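Local coordinates for lactococcal phage P2 ORF15 (Lactococcus phage p2, PDB 2WZP), which probably serves as the distal tail (Dit) protein of the phage baseplate, a structural hub linking the tail to the host-adhesion device, at residues D211-R214 against L215-D219. Residues are numbered along the deposited sequence; the frame is centred on the assembly and turned at random.
Sequences DIDR and LSRWD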
ATOM      1  N   ASP M 211      -5.535 -11.245  71.825  1.00 32.39           N
ATOM      2  CA  ASP M 211      -4.818 -10.568  70.747  1.00 30.85           C
ATOM      3  C   ASP M 211      -5.310  -9.108  70.563  1.00 34.92           C
ATOM      4  O   ASP M 211      -5.674  -8.715  69.457  1.00 35.69           O
ATOM      5  CB  ASP M 211      -4.870 -11.401  69.457  1.00 31.64           C
ATOM      6  CG  ASP M 211      -3.911 -11.013  68.342  1.00 42.54           C
ATOM      7  OD1 ASP M 211      -2.850 -10.406  68.645  1.00 39.07           O
ATOM      8  OD2 ASP M 211      -4.175 -11.405  67.170  1.00 51.69           O
ATOM      9  N   ILE M 212      -5.306  -8.295  71.667  1.00 28.25           N
ATOM     10  CA  ILE M 212      -5.703  -6.873  71.634  1.00 26.20           C
ATOM     11  C   ILE M 212      -4.739  -6.098  70.693  1.00 34.31           C
ATOM     12  O   ILE M 212      -5.080  -5.076  70.079  1.00 34.79           O
ATOM     13  CB  ILE M 212      -5.755  -6.277  73.068  1.00 27.22           C
ATOM     14  CG1 ILE M 212      -6.427  -4.892  73.128  1.00 27.33           C
ATOM     15  CG2 ILE M 212      -4.383  -6.251  73.752  1.00 26.43           C
ATOM     16  CD1 ILE M 212      -7.904  -4.859  72.921  1.00 38.65           C
ATOM     17  N   ASP M 213      -3.556  -6.667  70.555  1.00 32.37           N
ATOM     18  CA  ASP M 213      -2.451  -6.202  69.771  1.00 33.34           C
ATOM     19  C   ASP M 213      -2.781  -6.116  68.310  1.00 36.81           C
ATOM     20  O   ASP M 213      -2.276  -5.232  67.629  1.00 37.02           O
ATOM     21  CB  ASP M 213      -1.280  -7.131  69.994  1.00 36.37           C
ATOM     22  CG  ASP M 213       0.015  -6.407  69.961  1.00 61.08           C
ATOM     23  OD1 ASP M 213       0.827  -6.687  69.031  1.00 67.29           O
ATOM     24  OD2 ASP M 213       0.217  -5.528  70.833  1.00 65.83           O
ATOM     25  N   ARG M 214      -3.687  -6.958  67.835  1.00 33.61           N
ATOM     26  CA  ARG M 214      -4.113  -6.935  66.435  1.00 32.59           C
ATOM     27  C   ARG M 214      -4.596  -5.542  65.987  1.00 38.26           C
ATOM     28  O   ARG M 214      -4.546  -5.247  64.805  1.00 41.37           O
ATOM     29  CB  ARG M 214      -5.173  -8.022  66.174  1.00 27.21           C
ATOM     30  CG  ARG M 214      -6.601  -7.566  66.372  1.00 29.00           C
ATOM     31  CD  ARG M 214      -7.566  -8.688  66.602  1.00 27.66           C
ATOM     32  NE  ARG M 214      -8.195  -8.503  67.900  1.00 39.72           N
ATOM     33  CZ  ARG M 214      -9.466  -8.215  68.059  1.00 48.69           C
ATOM     34  NH1 ARG M 214     -10.266  -8.132  67.012  1.00 59.35           N
ATOM     35  NH2 ARG M 214      -9.956  -8.025  69.260  1.00 25.48           N
ATOM     36  N   LEU M 215      -5.050  -4.700  66.927  1.00 33.96           N
ATOM     37  CA  LEU M 215      -5.571  -3.346  66.668  1.00 32.37           C
ATOM     38  C   LEU M 215      -4.461  -2.317  66.365  1.00 36.27           C
ATOM     39  O   LEU M 215      -4.743  -1.204  65.910  1.00 35.99           O
ATOM     40  CB  LEU M 215      -6.485  -2.881  67.844  1.00 31.21           C
ATOM     41  CG  LEU M 215      -7.667  -3.789  68.238  1.00 33.20           C
ATOM     42  CD1 LEU M 215      -8.379  -3.238  69.438  1.00 33.47           C
ATOM     43  CD2 LEU M 215      -8.680  -3.915  67.126  1.00 32.53           C
ATOM     44  N   SER M 216      -3.197  -2.701  66.612  1.00 32.66           N
ATOM     45  CA  SER M 216      -2.013  -1.869  66.370  1.00 31.62           C
ATOM     46  C   SER M 216      -1.240  -2.390  65.150  1.00 36.02           C
ATOM     47  O   SER M 216      -0.176  -1.879  64.840  1.00 36.56           O
ATOM     48  CB  SER M 216      -1.099  -1.906  67.592  1.00 32.48           C
ATOM     49  OG  SER M 216      -0.497  -3.185  67.725  1.00 36.39           O
ATOM     50  N   ARG M 217      -1.762  -3.413  64.488  1.00 31.87           N
ATOM     51  CA  ARG M 217      -1.096  -4.094  63.392  1.00 30.89           C
ATOM     52  C   ARG M 217      -1.776  -3.981  62.063  1.00 36.90           C
ATOM     53  O   ARG M 217      -3.001  -3.930  61.977  1.00 39.34           O
ATOM     54  CB  ARG M 217      -0.956  -5.571  63.714  1.00 27.43           C
ATOM     55  CG  ARG M 217      -0.024  -5.885  64.875  1.00 28.75           C
ATOM     56  CD  ARG M 217       0.434  -7.315  64.794  1.00 25.30           C
ATOM     57  NE  ARG M 217      -0.686  -8.211  64.573  1.00 40.89           N
ATOM     58  CZ  ARG M 217      -1.255  -8.911  65.543  1.00 49.78           C
ATOM     59  NH1 ARG M 217      -0.789  -8.837  66.785  1.00 41.88           N
ATOM     60  NH2 ARG M 217      -2.288  -9.696  65.281  1.00 31.43           N
ATOM     61  N   TRP M 218      -0.961  -4.037  61.021  1.00 32.40           N
ATOM     62  CA  TRP M 218      -1.378  -4.063  59.637  1.00 31.65           C
ATOM     63  C   TRP M 218      -1.259  -5.503  59.195  1.00 36.49           C
ATOM     64  O   TRP M 218      -0.179  -6.081  59.267  1.00 34.31           O
ATOM     65  CB  TRP M 218      -0.454  -3.173  58.794  1.00 29.60           C
ATOM     66  CG  TRP M 218      -0.811  -3.043  57.344  1.00 30.30           C
ATOM     67  CD1 TRP M 218      -1.938  -3.501  56.718  1.00 32.94           C
ATOM     68  CD2 TRP M 218      -0.038  -2.369  56.338  1.00 30.02           C
ATOM     69  NE1 TRP M 218      -1.890  -3.194  55.377  1.00 31.77           N
ATOM     70  CE2 TRP M 218      -0.736  -2.496  55.119  1.00 33.12           C
ATOM     71  CE3 TRP M 218       1.194  -1.681  56.346  1.00 31.41           C
ATOM     72  CZ2 TRP M 218      -0.236  -1.977  53.916  1.00 32.75           C
ATOM     73  CZ3 TRP M 218       1.673  -1.141  55.156  1.00 32.39           C
ATOM     74  CH2 TRP M 218       0.967  -1.296  53.961  1.00 32.90           C
ATOM     75  N   ASP M 219      -2.375  -6.089  58.765  1.00 36.24           N
ATOM     76  CA  ASP M 219      -2.410  -7.451  58.247  1.00 36.73           C
ATOM     77  C   ASP M 219      -2.266  -7.322  56.729  1.00 39.68           C
ATOM     78  O   ASP M 219      -3.205  -6.911  56.025  1.00 39.28           O
ATOM     79  CB  ASP M 219      -3.701  -8.160  58.676  1.00 39.32           C
ATOM     80  CG  ASP M 219      -3.870  -9.559  58.134  1.00 59.87           C
ATOM     81  OD1 ASP M 219      -2.860 -10.309  58.082  1.00 63.98           O
ATOM     82  OD2 ASP M 219      -5.009  -9.918  57.784  1.00 70.18           O
TER
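The guanidinium of R217 lies with one face over the backbone of R214, whose CA sits 3.4 Å above its plane toward the rim, while the carboxylate of D211 meets it at the edge. The two planes are nearly coplanar (22° apart), and the grip is end-on: R217 NH1 donates to D211 OD1 at 3.2 Å on the syn lone pair, and R217 NH2 to D211 OD2 at 3.2 Å, also from the syn side but tilted slightly out of the carboxylate plane. Arginine suits this place because its paired N-H donors match the two oxygens of a short aspartate, and its long chain, bent at chi3 (-48°), folds back over the turn. D213 OD1 adds a longer salt bridge to R217 NH1 at 3.5 Å, its carboxylate well turned from the guanidinium; D213 OD2 pairs with K174.

R214 has its own guanidinium, with L215 CD2 over one face. Its NE, in the guanidinium plane, and its backbone N both bond D211 O, from opposite faces of that carbonyl. NH2 pairs with E209, and NH1 bonds the backbone of another protein's chain.

The backbone between these charges makes a short 3-10 turn, marked by L215 N to I212 O at 3.2 Å. Serine suits the exit because its small hydroxyl (chi1 70°) folds back, S216 OG meeting D213 O at 2.7 Å in the carbonyl plane; S216 N bonds the same oxygen from above that plane. I212 and L215 bring branched apolar ends, touching through their CD1 atoms at 3.9 Å.

The turn leads into strand 218-220, outermost within this chain in an antiparallel sheet, beside strand 305-310. R217's charge is probably balanced mainly by D211, since D213 is shared with K174; the clustered bases would probably keep both aspartates ionised.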